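Local coordinates for transcription factor SKN7 (Chaetomium thermophilum, PDB 5D5X), which binds specific DNA sequences as a transcription factor that probably acts in an osmosensing two-component system and, independently of that system, in the oxidative stress response, at a contact of chain A with DNA. Numbering follows the deposited sequence.

The three sites are overlapping stretches of one DNA-binding surface on the HSF-type domain. Site 1 and site 3 are about 3 Å apart, between the centres of their C-alpha atoms, and share Lys48, His49 and Ser54. Site 2 is centred about 7 Å from site 1, with His49 and Gln58 in common, and about 10 Å from site 3, with His49 in common. Helix 52-61 and the loop before it supply most residues. Tyr62, just after the helix, and Arg103, near the chain end, complete site 2. The phosphates of DT4, DG5 and DG6 are bonded, and Asn51 approaches that of DC7.

Site 1: a contact of chain A with DNA. Residues 48-49, 54, 58. With nucleotides of chain B.
Helix 52-61, the recognition helix of the winged helix-turn-helix, lies against the sugar-phosphate backbone of chain B with Ser54 and Gln58, and the loop before it adds Lys48 and His49. Gln58 reaches out from the later part of the helix. Its chain bends at chi2 (-75°), which turns the amide toward the phosphate of DG5. NE2 donates a hydrogen bond of 3.0 Å to OP2 of DG5. The bond is nearly straight, 169° at the hydrogen, and OP2 lies almost in the amide plane. NE2 also packs 3.6 Å from C2' of the DT4 sugar, so the amide sits between two successive nucleotides. Lys48 meets the same DG5 phosphate from the loop. Its CB is 3.6 Å from OP1 of DG5, and its CG packs 3.8 Å from C5' of DG5. The contact here is made by the root of the lysine chain and not by its amine. On the sugar of DG5, CD2 of His49 touches C3' at 3.8 Å. CB of Ser54 approaches the same sugar, 4.0 Å from C2'. The hydrogen bonds of this patch go to backbone oxygens, so it probably sets the position of the helix more than it reads the bases. The site spans the loop after helix 36-46 and the DNA-facing side of helix 52-61.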
# COMPACT_ATOMS: atom_id res chain seq x y z
N LYS A 48 -5.28 -11.35 9.23
CA LYS A 48 -6.07 -11.94 8.14
C LYS A 48 -6.06 -10.98 6.95
O LYS A 48 -7.07 -10.37 6.60
CB LYS A 48 -7.50 -12.30 8.63
CG LYS A 48 -8.59 -12.52 7.58
CD LYS A 48 -8.16 -13.29 6.33
CE LYS A 48 -8.90 -12.77 5.10
NZ LYS A 48 -8.39 -13.36 3.83
N HIS A 49 -4.88 -10.84 6.37
CA HIS A 49 -4.70 -10.19 5.07
C HIS A 49 -3.25 -10.16 4.66
O HIS A 49 -2.35 -10.42 5.46
CB HIS A 49 -5.29 -8.77 5.03
CG HIS A 49 -4.99 -7.93 6.24
ND1 HIS A 49 -3.89 -7.10 6.31
CD2 HIS A 49 -5.67 -7.76 7.40
CE1 HIS A 49 -3.90 -6.47 7.47
NE2 HIS A 49 -4.96 -6.85 8.15
N SER A 54 -4.89 -2.14 4.50
CA SER A 54 -5.85 -2.64 5.49
C SER A 54 -5.19 -2.73 6.87
O SER A 54 -5.86 -2.66 7.90
CB SER A 54 -6.38 -4.03 5.13
OG SER A 54 -6.80 -4.10 3.79
N GLN A 58 -6.67 -0.36 9.93
CA GLN A 58 -6.87 -0.87 11.28
C GLN A 58 -6.13 -0.06 12.35
O GLN A 58 -6.64 0.15 13.44
CB GLN A 58 -6.47 -2.35 11.38
CG GLN A 58 -7.64 -3.32 11.29
CD GLN A 58 -8.47 -3.36 12.58
OE1 GLN A 58 -8.62 -2.35 13.27
NE2 GLN A 58 -9.01 -4.54 12.91
P DT B 4 -12.49 -7.60 16.07
OP1 DT B 4 -11.95 -8.52 17.11
OP2 DT B 4 -12.49 -6.14 16.29
O5' DT B 4 -11.73 -7.90 14.70
C5' DT B 4 -11.98 -9.11 13.96
C4' DT B 4 -11.95 -8.83 12.47
O4' DT B 4 -13.17 -8.17 12.05
C3' DT B 4 -10.80 -7.95 11.98
O3' DT B 4 -10.11 -8.68 10.97
C2' DT B 4 -11.49 -6.71 11.43
C1' DT B 4 -12.83 -7.27 11.01
N1 DT B 4 -13.94 -6.30 10.87
C2 DT B 4 -14.72 -6.39 9.74
O2 DT B 4 -14.52 -7.20 8.85
N3 DT B 4 -15.75 -5.48 9.68
C4 DT B 4 -16.07 -4.52 10.62
O4 DT B 4 -17.02 -3.78 10.44
C5 DT B 4 -15.21 -4.49 11.79
C7 DT B 4 -15.48 -3.49 12.86
C6 DT B 4 -14.20 -5.38 11.85
P DG B 5 -8.85 -8.05 10.24
OP1 DG B 5 -7.78 -9.08 10.24
OP2 DG B 5 -8.60 -6.71 10.85
O5' DG B 5 -9.38 -7.81 8.76
C5' DG B 5 -9.78 -8.92 7.94
C4' DG B 5 -10.19 -8.45 6.56
O4' DG B 5 -11.35 -7.60 6.65
C3' DG B 5 -9.13 -7.64 5.80
O3' DG B 5 -9.13 -8.06 4.43
C2' DG B 5 -9.59 -6.21 5.98
C1' DG B 5 -11.10 -6.35 6.02
N9 DG B 5 -11.79 -5.33 6.80
C8 DG B 5 -11.49 -4.94 8.09
N7 DG B 5 -12.31 -4.04 8.56
C5 DG B 5 -13.22 -3.83 7.53
C6 DG B 5 -14.34 -2.97 7.47
O6 DG B 5 -14.77 -2.19 8.33
N1 DG B 5 -14.99 -3.06 6.24
C2 DG B 5 -14.61 -3.89 5.21
N2 DG B 5 -15.37 -3.86 4.11
N3 DG B 5 -13.57 -4.71 5.27
C4 DG B 5 -12.92 -4.63 6.45
P DG B 6 -8.20 -7.32 3.38
OP1 DG B 6 -7.89 -8.28 2.29
OP2 DG B 6 -7.09 -6.66 4.10
O5' DG B 6 -9.15 -6.21 2.78
C5' DG B 6 -10.29 -6.59 2.00
C4' DG B 6 -10.85 -5.37 1.31
O4' DG B 6 -11.52 -4.53 2.28
C3' DG B 6 -9.79 -4.48 0.66
O3' DG B 6 -10.36 -3.89 -0.50
C2' DG B 6 -9.58 -3.39 1.68
C1' DG B 6 -11.00 -3.22 2.18
N9 DG B 6 -11.16 -2.56 3.47
C8 DG B 6 -10.30 -2.59 4.54
N7 DG B 6 -10.71 -1.86 5.54
C5 DG B 6 -11.91 -1.32 5.10
C6 DG B 6 -12.82 -0.45 5.76
O6 DG B 6 -12.75 0.03 6.90
N1 DG B 6 -13.91 -0.14 4.95
C2 DG B 6 -14.11 -0.62 3.68
N2 DG B 6 -15.23 -0.22 3.06
N3 DG B 6 -13.27 -1.43 3.06
C4 DG B 6 -12.20 -1.74 3.82

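Site 2: a contact of chain A with DNA. Residues 49, 58, 62, 103. With nucleotides of chain B.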
# COMPACT_ATOMS: atom_id res chain seq x y z
N HIS A 49 -4.88 -10.84 6.37
CA HIS A 49 -4.70 -10.19 5.07
C HIS A 49 -3.25 -10.16 4.66
O HIS A 49 -2.35 -10.42 5.46
CB HIS A 49 -5.29 -8.77 5.03
CG HIS A 49 -4.99 -7.93 6.24
ND1 HIS A 49 -3.89 -7.10 6.31
CD2 HIS A 49 -5.67 -7.76 7.40
CE1 HIS A 49 -3.90 -6.47 7.47
NE2 HIS A 49 -4.96 -6.85 8.15
N GLN A 58 -6.67 -0.36 9.93
CA GLN A 58 -6.87 -0.87 11.28
C GLN A 58 -6.13 -0.06 12.35
O GLN A 58 -6.64 0.15 13.44
CB GLN A 58 -6.47 -2.35 11.38
CG GLN A 58 -7.64 -3.32 11.29
CD GLN A 58 -8.47 -3.36 12.58
OE1 GLN A 58 -8.62 -2.35 13.27
NE2 GLN A 58 -9.01 -4.54 12.91
N TYR A 62 -7.77 2.24 15.67
CA TYR A 62 -7.37 2.12 17.07
C TYR A 62 -6.65 3.37 17.59
O TYR A 62 -6.11 3.35 18.68
CB TYR A 62 -6.49 0.87 17.26
CG TYR A 62 -7.32 -0.39 17.39
CD1 TYR A 62 -7.71 -1.11 16.27
CD2 TYR A 62 -7.75 -0.84 18.63
CE1 TYR A 62 -8.49 -2.25 16.39
CE2 TYR A 62 -8.52 -1.98 18.76
CZ TYR A 62 -8.89 -2.68 17.63
OH TYR A 62 -9.66 -3.82 17.75
N ARG A 103 -11.28 0.97 19.70
CA ARG A 103 -11.78 1.48 18.41
C ARG A 103 -12.55 2.79 18.50
O ARG A 103 -13.78 2.77 18.55
CB ARG A 103 -12.70 0.46 17.74
CG ARG A 103 -12.03 -0.83 17.32
CD ARG A 103 -13.08 -1.90 17.06
NE ARG A 103 -12.50 -3.08 16.43
CZ ARG A 103 -12.19 -3.17 15.13
NH1 ARG A 103 -11.67 -4.30 14.66
NH2 ARG A 103 -12.40 -2.15 14.30
P DT B 4 -12.49 -7.60 16.07
OP1 DT B 4 -11.95 -8.52 17.11
OP2 DT B 4 -12.49 -6.14 16.29
O5' DT B 4 -11.73 -7.90 14.70
C5' DT B 4 -11.98 -9.11 13.96
C4' DT B 4 -11.95 -8.83 12.47
O4' DT B 4 -13.17 -8.17 12.05
C3' DT B 4 -10.80 -7.95 11.98
O3' DT B 4 -10.11 -8.68 10.97
C2' DT B 4 -11.49 -6.71 11.43
C1' DT B 4 -12.83 -7.27 11.01
N1 DT B 4 -13.94 -6.30 10.87
C2 DT B 4 -14.72 -6.39 9.74
O2 DT B 4 -14.52 -7.20 8.85
N3 DT B 4 -15.75 -5.48 9.68
C4 DT B 4 -16.07 -4.52 10.62
O4 DT B 4 -17.02 -3.78 10.44
C5 DT B 4 -15.21 -4.49 11.79
C7 DT B 4 -15.48 -3.49 12.86
C6 DT B 4 -14.20 -5.38 11.85
P DG B 5 -8.85 -8.05 10.24
OP1 DG B 5 -7.78 -9.08 10.24
OP2 DG B 5 -8.60 -6.71 10.85
O5' DG B 5 -9.38 -7.81 8.76
C5' DG B 5 -9.78 -8.92 7.94
C4' DG B 5 -10.19 -8.45 6.56
O4' DG B 5 -11.35 -7.60 6.65
C3' DG B 5 -9.13 -7.64 5.80
O3' DG B 5 -9.13 -8.06 4.43
C2' DG B 5 -9.59 -6.21 5.98
C1' DG B 5 -11.10 -6.35 6.02
N9 DG B 5 -11.79 -5.33 6.80
C8 DG B 5 -11.49 -4.94 8.09
N7 DG B 5 -12.31 -4.04 8.56
C5 DG B 5 -13.22 -3.83 7.53
C6 DG B 5 -14.34 -2.97 7.47
O6 DG B 5 -14.77 -2.19 8.33
N1 DG B 5 -14.99 -3.06 6.24
C2 DG B 5 -14.61 -3.89 5.21
N2 DG B 5 -15.37 -3.86 4.11
N3 DG B 5 -13.57 -4.71 5.27
C4 DG B 5 -12.92 -4.63 6.45
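Arg103, near the C-terminal end of the chain, grips the phosphate of DT4 beside Tyr62, just after helix 52-61 of this HSF-type DNA-binding domain. From CB of Arg103, chi1 of -65° sets CG anti to the carbonyl carbon and carries it over the Tyr62 ring. CG lies 3.6 Å above one face of that ring, toward its rim. The chain then runs extended through CD to NE. NE makes a weak hydrogen bond to OP2 of DT4. Beyond CZ the tip divides. NH1 donates a hydrogen bond to the same OP2 at 2.6 Å, which is also a salt bridge. OP2 is tilted 24° from the guanidinium plane, and the angle at the hydrogen is 137°, so the bond is bent. NH2 points the other way and packs 3.7 Å from C7, the methyl group of DT4. One face of the guanidinium rests on Tyr62, whose CE1 lies 4.0 Å above its centre. Tyr62 OH stays 3.9 Å from OP2 of DT4, and the ring probably serves to back the guanidinium. The backbone O of Gln58 meets the Tyr62 ring edge in plane. The site joins the end of helix 52-61 to the loop that follows the 3-10 helix 96-100.

Site 3: a contact of chain A with DNA. Residues 48-49, 51, 54. With nucleotides of chain B.
OP2 on the phosphate of DG6 accepts a hydrogen bond of 2.6 Å from the hydroxyl OG of Ser54. Ser54 lies in the first turn of helix 52-61, the recognition helix of the HSF-family winged helix-turn-helix. Chi1 of -48° places OG beside the backbone N of Ser54 and aims it at the phosphate. OG also makes a weak bond to O5' of DG6. The phosphate lies beside this first turn, where the helix end may help a little to hold its charge. His49 borders the same oxygen. Its CG is 3.3 Å from OP2 of DG6, while ND1 and CD2 stand farther off, so the root of the imidazole meets the phosphate. A chi1 of 43° swings the imidazole toward the helix, where one face lies under CB of Ser54. That carbon sits 4.1 Å above the ring centre. Replacing His49 with an alanine is likely to open a gap beside CB of Ser54, leaving the serine freer to shift from the DG6 phosphate. Asn51 closes the far side of the patch. Its CB is 3.8 Å from OP2 of DG6. Its amide ND2 points toward the next phosphate and comes 3.5 Å from OP2 of DC7, which is long for a hydrogen bond.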
# COMPACT_ATOMS: atom_id res chain seq x y z
N LYS A 48 -5.28 -11.35 9.23
CA LYS A 48 -6.07 -11.94 8.14
C LYS A 48 -6.06 -10.98 6.95
O LYS A 48 -7.07 -10.37 6.60
CB LYS A 48 -7.50 -12.30 8.63
CG LYS A 48 -8.59 -12.52 7.58
CD LYS A 48 -8.16 -13.29 6.33
CE LYS A 48 -8.90 -12.77 5.10
NZ LYS A 48 -8.39 -13.36 3.83
N HIS A 49 -4.88 -10.84 6.37
CA HIS A 49 -4.70 -10.19 5.07
C HIS A 49 -3.25 -10.16 4.66
O HIS A 49 -2.35 -10.42 5.46
CB HIS A 49 -5.29 -8.77 5.03
CG HIS A 49 -4.99 -7.93 6.24
ND1 HIS A 49 -3.89 -7.10 6.31
CD2 HIS A 49 -5.67 -7.76 7.40
CE1 HIS A 49 -3.90 -6.47 7.47
NE2 HIS A 49 -4.96 -6.85 8.15
N ASN A 51 -2.40 -7.03 2.74
CA ASN A 51 -2.70 -5.75 2.14
C ASN A 51 -2.26 -4.68 3.13
O ASN A 51 -2.93 -4.44 4.14
CB ASN A 51 -4.19 -5.61 1.83
CG ASN A 51 -4.50 -4.37 1.01
OD1 ASN A 51 -3.62 -3.54 0.78
ND2 ASN A 51 -5.74 -4.24 0.56
N SER A 54 -4.89 -2.14 4.50
CA SER A 54 -5.85 -2.64 5.49
C SER A 54 -5.19 -2.73 6.87
O SER A 54 -5.86 -2.66 7.90
CB SER A 54 -6.38 -4.03 5.13
OG SER A 54 -6.80 -4.10 3.79
P DG B 5 -8.85 -8.05 10.24
OP1 DG B 5 -7.78 -9.08 10.24
OP2 DG B 5 -8.60 -6.71 10.85
O5' DG B 5 -9.38 -7.81 8.76
C5' DG B 5 -9.78 -8.92 7.94
C4' DG B 5 -10.19 -8.45 6.56
O4' DG B 5 -11.35 -7.60 6.65
C3' DG B 5 -9.13 -7.64 5.80
O3' DG B 5 -9.13 -8.06 4.43
C2' DG B 5 -9.59 -6.21 5.98
C1' DG B 5 -11.10 -6.35 6.02
N9 DG B 5 -11.79 -5.33 6.80
C8 DG B 5 -11.49 -4.94 8.09
N7 DG B 5 -12.31 -4.04 8.56
C5 DG B 5 -13.22 -3.83 7.53
C6 DG B 5 -14.34 -2.97 7.47
O6 DG B 5 -14.77 -2.19 8.33
N1 DG B 5 -14.99 -3.06 6.24
C2 DG B 5 -14.61 -3.89 5.21
N2 DG B 5 -15.37 -3.86 4.11
N3 DG B 5 -13.57 -4.71 5.27
C4 DG B 5 -12.92 -4.63 6.45
P DG B 6 -8.20 -7.32 3.38
OP1 DG B 6 -7.89 -8.28 2.29
OP2 DG B 6 -7.09 -6.66 4.10
O5' DG B 6 -9.15 -6.21 2.78
C5' DG B 6 -10.29 -6.59 2.00
C4' DG B 6 -10.85 -5.37 1.31
O4' DG B 6 -11.52 -4.53 2.28
C3' DG B 6 -9.79 -4.48 0.66
O3' DG B 6 -10.36 -3.89 -0.50
C2' DG B 6 -9.58 -3.39 1.68
C1' DG B 6 -11.00 -3.22 2.18
N9 DG B 6 -11.16 -2.56 3.47
C8 DG B 6 -10.30 -2.59 4.54
N7 DG B 6 -10.71 -1.86 5.54
C5 DG B 6 -11.91 -1.32 5.10
C6 DG B 6 -12.82 -0.45 5.76
O6 DG B 6 -12.75 0.03 6.90
N1 DG B 6 -13.91 -0.14 4.95
C2 DG B 6 -14.11 -0.62 3.68
N2 DG B 6 -15.23 -0.22 3.06
N3 DG B 6 -13.27 -1.43 3.06
C4 DG B 6 -12.20 -1.74 3.82
P DC B 7 -9.48 -3.62 -1.78
OP1 DC B 7 -9.35 -4.89 -2.51
OP2 DC B 7 -8.27 -2.89 -1.35
O5' DC B 7 -10.43 -2.63 -2.62
C5' DC B 7 -11.78 -3.02 -2.96
C4' DC B 7 -12.72 -1.84 -2.92
O4' DC B 7 -12.89 -1.37 -1.56
C3' DC B 7 -12.28 -0.63 -3.74
O3' DC B 7 -13.39 -0.10 -4.47
C2' DC B 7 -11.80 0.35 -2.69
C1' DC B 7 -12.69 0.03 -1.51
N1 DC B 7 -12.11 0.36 -0.19
C2 DC B 7 -12.79 1.27 0.63
O2 DC B 7 -13.87 1.74 0.25
N3 DC B 7 -12.26 1.59 1.84
C4 DC B 7 -11.09 1.08 2.21
N4 DC B 7 -10.60 1.43 3.40
C5 DC B 7 -10.37 0.16 1.38
C6 DC B 7 -10.91 -0.16 0.20